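Local coordinates for ABC transporter, periplasmic substrate-binding protein (Thermotoga maritima, PDB 2HPG), which probably captures a solute in the periplasm and delivers it to a tripartite ATP-independent (TRAP) transporter in the membrane, at residues A168-I173 and A178-V183; I173-A178 and K299-N304. All coordinates share one frame; numbering follows the deposited sequence.

How the contacts relate
Contacts 1 and 2 both use helix 167-176, and their centres lie about 9 Å apart. Contact 1 joins the helix to strand 179-181, which follows it in the chain. Contact 2 joins its last turn to helix 291-305, more than 120 residues later. Ile-173 and Ala-178 belong to both. The two contacts also touch directly. Pro-180 CD lies 3.8 Å from Arg-174 CB, and Ala-301 CB lies 3.7 Å from Glu-171 O. The helix thus packs against its own strand and against a late helix near the C-terminal end. Both contacts lie inside the family 7 solute-binding region, on the same side of the chain's centre.

Contact 1. Residues A168-I173 and A178-V183; sequences AWQESI and AIPVAV
Ile-173 and Ala-178 form the tight, buried end of this contact. Ile-173 CG2 sits 3.7 Å from Ala-178 CB. That branch lies anti to the backbone N, while CG1 lies beside the N. The side chain also touches Phe-144 and Phe-225. Ala-178 N donates to Ile-173 O at 3.2 Å, with an N-H...O angle of 153°. Pro-180 comes next. Its CG meets the backbone O of Gln-170 at 3.4 Å, and its CB lies 3.4 Å from Gln-170 OE1. The two side chains cross obliquely. The Gln-170 chain bends at chi2 (-76°), which brings its amide over to the strand. The contact is looser toward Ala-182 at the solvent side, whose N makes no hydrogen bond with Gln-170 NE2. Replacing Gln-170 by alanine would remove the amide from beside Pro-180 CB and would probably leave Pro-164 O without this donor. The segments lie within the beta-alpha-beta unit of strand 160-162, helix 167-176 and strand 179-181. The single hydrogen bond between them is backbone to backbone, and the rest is van der Waals contact. Gln-170 NE2 gives its N-H to Pro-164 O, so the amide packs against the strand without bonding to it.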
ATOM      1  N   ALA A 168      -2.702 -11.952   0.398  1.00 20.75           N
ATOM      2  CA  ALA A 168      -1.434 -11.519  -0.200  1.00 19.65           C
ATOM      3  C   ALA A 168      -0.343 -11.318   0.863  1.00 19.13           C
ATOM      4  O   ALA A 168       0.797 -11.731   0.681  1.00 19.14           O
ATOM      5  CB  ALA A 168      -1.621 -10.257  -1.025  1.00 19.62           C
ATOM      6  N   TRP A 169      -0.711 -10.706   1.980  1.00 18.84           N
ATOM      7  CA  TRP A 169       0.217 -10.515   3.101  1.00 18.32           C
ATOM      8  C   TRP A 169       0.552 -11.802   3.847  1.00 18.02           C
ATOM      9  O   TRP A 169       1.724 -12.111   4.083  1.00 16.78           O
ATOM     10  CB  TRP A 169      -0.387  -9.572   4.125  1.00 17.69           C
ATOM     11  CG  TRP A 169      -0.882  -8.256   3.635  1.00 17.31           C
ATOM     12  CD1 TRP A 169      -2.172  -7.946   3.332  1.00 17.61           C
ATOM     13  CD2 TRP A 169      -0.137  -7.019   3.524  1.00 16.00           C
ATOM     14  NE1 TRP A 169      -2.275  -6.610   3.007  1.00 16.84           N
ATOM     15  CE2 TRP A 169      -1.042  -6.026   3.109  1.00 16.32           C
ATOM     16  CE3 TRP A 169       1.205  -6.672   3.725  1.00 16.11           C
ATOM     17  CZ2 TRP A 169      -0.655  -4.688   2.896  1.00 17.67           C
ATOM     18  CZ3 TRP A 169       1.591  -5.352   3.527  1.00 16.79           C
ATOM     19  CH2 TRP A 169       0.662  -4.377   3.099  1.00 17.59           C
ATOM     20  N   GLN A 170      -0.490 -12.530   4.253  1.00 18.38           N
ATOM     21  CA  GLN A 170      -0.323 -13.726   5.071  1.00 18.94           C
ATOM     22  C   GLN A 170       0.535 -14.759   4.356  1.00 19.95           C
ATOM     23  O   GLN A 170       1.494 -15.291   4.923  1.00 20.52           O
ATOM     24  CB  GLN A 170      -1.678 -14.325   5.455  1.00 18.20           C
ATOM     25  CG  GLN A 170      -2.570 -13.424   6.295  1.00 17.53           C
ATOM     26  CD  GLN A 170      -2.162 -13.339   7.731  1.00 17.03           C
ATOM     27  OE1 GLN A 170      -2.054 -14.358   8.392  1.00 18.48           O
ATOM     28  NE2 GLN A 170      -1.965 -12.117   8.241  1.00 15.22           N
ATOM     29  N   GLU A 171       0.199 -15.033   3.105  1.00 21.45           N
ATOM     30  CA  GLU A 171       0.910 -16.044   2.310  1.00 21.92           C
ATOM     31  C   GLU A 171       2.329 -15.629   1.991  1.00 21.80           C
ATOM     32  O   GLU A 171       3.208 -16.464   1.964  1.00 22.02           O
ATOM     33  CB  GLU A 171       0.171 -16.292   0.998  1.00 22.95           C
ATOM     34  CG  GLU A 171      -1.211 -16.874   1.190  1.00 26.51           C
ATOM     35  CD  GLU A 171      -1.186 -18.313   1.632  1.00 30.68           C
ATOM     36  OE1 GLU A 171      -0.147 -18.990   1.423  1.00 31.35           O
ATOM     37  OE2 GLU A 171      -2.213 -18.766   2.201  1.00 35.59           O
ATOM     38  N   SER A 172       2.537 -14.342   1.732  1.00 21.72           N
ATOM     39  CA  SER A 172       3.874 -13.793   1.529  1.00 21.79           C
ATOM     40  C   SER A 172       4.786 -14.009   2.752  1.00 21.97           C
ATOM     41  O   SER A 172       5.882 -14.561   2.620  1.00 21.92           O
ATOM     42  CB  SER A 172       3.780 -12.303   1.200  1.00 21.97           C
ATOM     43  OG  SER A 172       3.287 -12.117  -0.115  1.00 20.90           O
ATOM     44  N   ILE A 173       4.327 -13.583   3.927  1.00 21.79           N
ATOM     45  CA  ILE A 173       5.117 -13.707   5.156  1.00 21.75           C
ATOM     46  C   ILE A 173       5.346 -15.161   5.537  1.00 22.50           C
ATOM     47  O   ILE A 173       6.436 -15.537   6.027  1.00 22.77           O
ATOM     48  CB  ILE A 173       4.467 -12.936   6.331  1.00 21.56           C
ATOM     49  CG1 ILE A 173       4.511 -11.421   6.068  1.00 20.30           C
ATOM     50  CG2 ILE A 173       5.153 -13.261   7.643  1.00 20.58           C
ATOM     51  CD1 ILE A 173       5.871 -10.887   5.648  1.00 19.41           C
ATOM     52  N   ALA A 178       8.089 -17.264   8.136  1.00 21.89           N
ATOM     53  CA  ALA A 178       7.458 -16.962   9.416  1.00 21.33           C
ATOM     54  C   ALA A 178       6.066 -17.585   9.572  1.00 20.78           C
ATOM     55  O   ALA A 178       5.507 -18.101   8.619  1.00 21.01           O
ATOM     56  CB  ALA A 178       7.349 -15.458   9.582  1.00 21.05           C
ATOM     57  N   ILE A 179       5.538 -17.515  10.796  1.00 19.90           N
ATOM     58  CA  ILE A 179       4.122 -17.747  11.068  1.00 20.53           C
ATOM     59  C   ILE A 179       3.416 -16.386  11.028  1.00 20.60           C
ATOM     60  O   ILE A 179       3.580 -15.586  11.957  1.00 20.09           O
ATOM     61  CB  ILE A 179       3.903 -18.339  12.472  1.00 19.82           C
ATOM     62  CG1 ILE A 179       4.662 -19.647  12.643  1.00 22.04           C
ATOM     63  CG2 ILE A 179       2.407 -18.581  12.761  1.00 19.49           C
ATOM     64  CD1 ILE A 179       4.831 -20.018  14.117  1.00 21.19           C
ATOM     65  N   PRO A 180       2.618 -16.116   9.967  1.00 20.70           N
ATOM     66  CA  PRO A 180       1.875 -14.864   9.947  1.00 20.57           C
ATOM     67  C   PRO A 180       0.734 -14.840  10.966  1.00 20.68           C
ATOM     68  O   PRO A 180       0.093 -15.856  11.203  1.00 19.61           O
ATOM     69  CB  PRO A 180       1.337 -14.800   8.517  1.00 20.56           C
ATOM     70  CG  PRO A 180       1.177 -16.253   8.138  1.00 20.91           C
ATOM     71  CD  PRO A 180       2.353 -16.930   8.764  1.00 20.94           C
ATOM     72  N   VAL A 181       0.496 -13.675  11.563  1.00 20.66           N
ATOM     73  CA  VAL A 181      -0.551 -13.498  12.560  1.00 21.10           C
ATOM     74  C   VAL A 181      -1.256 -12.162  12.344  1.00 21.36           C
ATOM     75  O   VAL A 181      -0.603 -11.140  12.187  1.00 22.41           O
ATOM     76  CB  VAL A 181       0.047 -13.515  13.973  1.00 20.91           C
ATOM     77  CG1 VAL A 181      -1.037 -13.330  15.013  1.00 22.09           C
ATOM     78  CG2 VAL A 181       0.792 -14.805  14.221  1.00 22.35           C
ATOM     79  N   ALA A 182      -2.583 -12.158  12.329  1.00 21.52           N
ATOM     80  CA  ALA A 182      -3.347 -10.912  12.156  1.00 21.85           C
ATOM     81  C   ALA A 182      -3.512 -10.218  13.501  1.00 21.86           C
ATOM     82  O   ALA A 182      -3.901 -10.843  14.469  1.00 21.49           O
ATOM     83  CB  ALA A 182      -4.734 -11.213  11.539  1.00 22.50           C
ATOM     84  N   VAL A 183      -3.200  -8.927  13.575  1.00 22.22           N
ATOM     85  CA  VAL A 183      -3.457  -8.144  14.786  1.00 22.05           C
ATOM     86  C   VAL A 183      -3.806  -6.739  14.366  1.00 23.20           C
ATOM     87  O   VAL A 183      -3.099  -6.160  13.555  1.00 22.93           O
ATOM     88  CB  VAL A 183      -2.214  -8.019  15.690  1.00 22.58           C
ATOM     89  CG1 VAL A 183      -2.570  -7.306  16.979  1.00 21.00           C
ATOM     90  CG2 VAL A 183      -1.579  -9.378  15.973  1.00 20.34           C
TER

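Contact 2. Residues I173-A178 and K299-N304; sequences IRSLGA and KQAYKN
Ser-175 and Ala-301 meet where the two segments come nearest, with their CA atoms 5.7 Å apart. Ser-175 OG lies 3.7 Å from Ala-301 CB, and Ser-175 CB lies 3.9 Å from the same methyl. These small side chains let the backbones approach closely. Gln-300 touches the edge of this patch through its CB. At the exposed rim, Arg-174 and Asn-304 cross at about a right angle, with their guanidinium and amide planes 51° apart. They share a water rather than a direct bond. The water accepts from Arg-174 NH1 at 3.1 Å, in the guanidinium plane, and from Asn-304 ND2 at 3.1 Å. NH1 and ND2 are both N-H donors, so they cannot bond each other and the water accepts from both.

Further out, other bonds position these side chains. Ser-175 OG turns between its own backbone N and carbonyl carbon (chi1 78°), where it bonds to Ser-172 O one turn back. Asn-304 OD1 accepts a short bond from Gln-300 NE2 at 2.6 Å, but it also lies 3.0 Å from Gln-300 O, another acceptor. Arg-174 CG is anti to the backbone N, and the chain, extended from CG to NE, brings NH1 near Asn-304 at the rim. On the buried side of helix 291-305, Tyr-302 OH bonds to Ala-90 O.

After Ser-175 the chain leaves the helix in a Schellman motif at Gly-177. Gly-177 takes positive phi (135°), and the chain turns there toward strand 179-181. This small surface contact packs the C-terminal end of the beta-alpha-beta unit's helix against helix 291-305.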
ATOM      1  N   ILE A 173       4.327 -13.583   3.927  1.00 21.79           N
ATOM      2  CA  ILE A 173       5.117 -13.707   5.156  1.00 21.75           C
ATOM      3  C   ILE A 173       5.346 -15.161   5.537  1.00 22.50           C
ATOM      4  O   ILE A 173       6.436 -15.537   6.027  1.00 22.77           O
ATOM      5  CB  ILE A 173       4.467 -12.936   6.331  1.00 21.56           C
ATOM      6  CG1 ILE A 173       4.511 -11.421   6.068  1.00 20.30           C
ATOM      7  CG2 ILE A 173       5.153 -13.261   7.643  1.00 20.58           C
ATOM      8  CD1 ILE A 173       5.871 -10.887   5.648  1.00 19.41           C
ATOM      9  N   ARG A 174       4.336 -15.988   5.294  1.00 22.70           N
ATOM     10  CA  ARG A 174       4.486 -17.442   5.455  1.00 23.27           C
ATOM     11  C   ARG A 174       5.546 -18.030   4.518  1.00 22.77           C
ATOM     12  O   ARG A 174       6.350 -18.844   4.929  1.00 22.48           O
ATOM     13  CB  ARG A 174       3.143 -18.145   5.247  1.00 23.04           C
ATOM     14  CG  ARG A 174       3.165 -19.622   5.541  1.00 23.51           C
ATOM     15  CD  ARG A 174       1.766 -20.194   5.428  1.00 25.75           C
ATOM     16  NE  ARG A 174       1.735 -21.658   5.474  1.00 30.22           N
ATOM     17  CZ  ARG A 174       1.950 -22.461   4.425  1.00 31.66           C
ATOM     18  NH1 ARG A 174       2.256 -21.959   3.237  1.00 32.95           N
ATOM     19  NH2 ARG A 174       1.868 -23.789   4.564  1.00 30.85           N
ATOM     20  N   SER A 175       5.552 -17.616   3.260  1.00 22.84           N
ATOM     21  CA  SER A 175       6.514 -18.146   2.303  1.00 23.42           C
ATOM     22  C   SER A 175       7.964 -17.728   2.613  1.00 23.56           C
ATOM     23  O   SER A 175       8.902 -18.471   2.307  1.00 23.57           O
ATOM     24  CB  SER A 175       6.144 -17.718   0.889  1.00 23.92           C
ATOM     25  OG  SER A 175       6.528 -16.373   0.681  1.00 26.27           O
ATOM     26  N   LEU A 176       8.145 -16.546   3.215  1.00 23.38           N
ATOM     27  CA  LEU A 176       9.480 -16.068   3.639  1.00 22.88           C
ATOM     28  C   LEU A 176      10.052 -16.854   4.812  1.00 22.94           C
ATOM     29  O   LEU A 176      11.268 -16.895   5.001  1.00 23.71           O
ATOM     30  CB  LEU A 176       9.433 -14.585   3.997  1.00 22.50           C
ATOM     31  CG  LEU A 176       9.114 -13.650   2.837  1.00 22.62           C
ATOM     32  CD1 LEU A 176       9.264 -12.178   3.239  1.00 21.97           C
ATOM     33  CD2 LEU A 176       9.972 -13.975   1.639  1.00 20.87           C
ATOM     34  N   GLY A 177       9.182 -17.463   5.605  1.00 22.96           N
ATOM     35  CA  GLY A 177       9.597 -18.430   6.632  1.00 22.25           C
ATOM     36  C   GLY A 177       8.954 -18.273   7.987  1.00 22.27           C
ATOM     37  O   GLY A 177       9.217 -19.067   8.893  1.00 21.82           O
ATOM     38  N   ALA A 178       8.089 -17.264   8.136  1.00 21.89           N
ATOM     39  CA  ALA A 178       7.458 -16.962   9.416  1.00 21.33           C
ATOM     40  C   ALA A 178       6.066 -17.585   9.572  1.00 20.78           C
ATOM     41  O   ALA A 178       5.507 -18.101   8.619  1.00 21.01           O
ATOM     42  CB  ALA A 178       7.349 -15.458   9.582  1.00 21.05           C
ATOM     43  N   LYS A 299       8.643 -16.547  -4.258  1.00 30.04           N
ATOM     44  CA  LYS A 299       8.001 -17.164  -5.435  1.00 30.35           C
ATOM     45  C   LYS A 299       6.913 -18.167  -5.067  1.00 30.30           C
ATOM     46  O   LYS A 299       5.917 -18.282  -5.766  1.00 31.00           O
ATOM     47  CB  LYS A 299       9.041 -17.833  -6.353  1.00 31.01           C
ATOM     48  CG  LYS A 299      10.044 -16.854  -7.008  1.00 33.28           C
ATOM     49  CD  LYS A 299       9.385 -15.939  -8.072  1.00 35.54           C
ATOM     50  CE  LYS A 299      10.422 -15.300  -9.024  1.00 35.21           C
ATOM     51  NZ  LYS A 299       9.863 -14.992 -10.390  1.00 36.50           N
ATOM     52  N   GLN A 300       7.078 -18.878  -3.960  1.00 30.54           N
ATOM     53  CA  GLN A 300       6.075 -19.856  -3.528  1.00 30.18           C
ATOM     54  C   GLN A 300       4.715 -19.234  -3.118  1.00 29.96           C
ATOM     55  O   GLN A 300       3.682 -19.902  -3.169  1.00 30.04           O
ATOM     56  CB  GLN A 300       6.630 -20.706  -2.381  1.00 30.30           C
ATOM     57  CG  GLN A 300       5.804 -21.965  -2.042  1.00 31.74           C
ATOM     58  CD  GLN A 300       5.635 -22.912  -3.234  1.00 34.10           C
ATOM     59  OE1 GLN A 300       6.591 -23.196  -3.959  1.00 35.85           O
ATOM     60  NE2 GLN A 300       4.414 -23.390  -3.441  1.00 34.47           N
ATOM     61  N   ALA A 301       4.713 -17.976  -2.687  1.00 29.79           N
ATOM     62  CA  ALA A 301       3.460 -17.269  -2.426  1.00 29.57           C
ATOM     63  C   ALA A 301       2.726 -16.996  -3.741  1.00 29.34           C
ATOM     64  O   ALA A 301       1.510 -17.128  -3.818  1.00 29.87           O
ATOM     65  CB  ALA A 301       3.725 -15.964  -1.672  1.00 29.69           C
ATOM     66  N   TYR A 302       3.470 -16.634  -4.777  1.00 28.86           N
ATOM     67  CA  TYR A 302       2.883 -16.397  -6.091  1.00 29.09           C
ATOM     68  C   TYR A 302       2.196 -17.682  -6.594  1.00 30.14           C
ATOM     69  O   TYR A 302       1.057 -17.645  -7.090  1.00 30.86           O
ATOM     70  CB  TYR A 302       3.933 -15.916  -7.086  1.00 27.29           C
ATOM     71  CG  TYR A 302       4.433 -14.503  -6.838  1.00 26.67           C
ATOM     72  CD1 TYR A 302       4.084 -13.460  -7.677  1.00 24.70           C
ATOM     73  CD2 TYR A 302       5.263 -14.215  -5.758  1.00 26.32           C
ATOM     74  CE1 TYR A 302       4.546 -12.159  -7.448  1.00 25.20           C
ATOM     75  CE2 TYR A 302       5.720 -12.923  -5.523  1.00 24.64           C
ATOM     76  CZ  TYR A 302       5.350 -11.902  -6.363  1.00 24.09           C
ATOM     77  OH  TYR A 302       5.812 -10.627  -6.122  1.00 23.66           O
ATOM     78  N   LYS A 303       2.864 -18.816  -6.408  1.00 30.62           N
ATOM     79  CA  LYS A 303       2.319 -20.108  -6.805  1.00 31.39           C
ATOM     80  C   LYS A 303       1.134 -20.549  -5.944  1.00 31.59           C
ATOM     81  O   LYS A 303       0.134 -21.024  -6.470  1.00 31.69           O
ATOM     82  CB  LYS A 303       3.431 -21.160  -6.768  1.00 31.65           C
ATOM     83  CG  LYS A 303       4.476 -20.978  -7.891  1.00 32.87           C
ATOM     84  CD  LYS A 303       5.748 -21.847  -7.715  1.00 34.26           C
ATOM     85  CE  LYS A 303       5.482 -23.186  -7.016  1.00 36.81           C
ATOM     86  NZ  LYS A 303       4.377 -23.991  -7.626  1.00 39.41           N
ATOM     87  N   ASN A 304       1.233 -20.397  -4.625  1.00 31.29           N
ATOM     88  CA  ASN A 304       0.140 -20.791  -3.742  1.00 31.42           C
ATOM     89  C   ASN A 304      -1.180 -20.043  -4.009  1.00 31.21           C
ATOM     90  O   ASN A 304      -2.272 -20.588  -3.799  1.00 30.59           O
ATOM     91  CB  ASN A 304       0.543 -20.637  -2.274  1.00 31.35           C
ATOM     92  CG  ASN A 304       1.583 -21.653  -1.844  1.00 32.89           C
ATOM     93  OD1 ASN A 304       2.078 -22.432  -2.668  1.00 33.38           O
ATOM     94  ND2 ASN A 304       1.928 -21.650  -0.544  1.00 32.67           N
TER
HETATM   95  O   HOH W   1       2.260 -19.363   1.517  1.00 31.94           O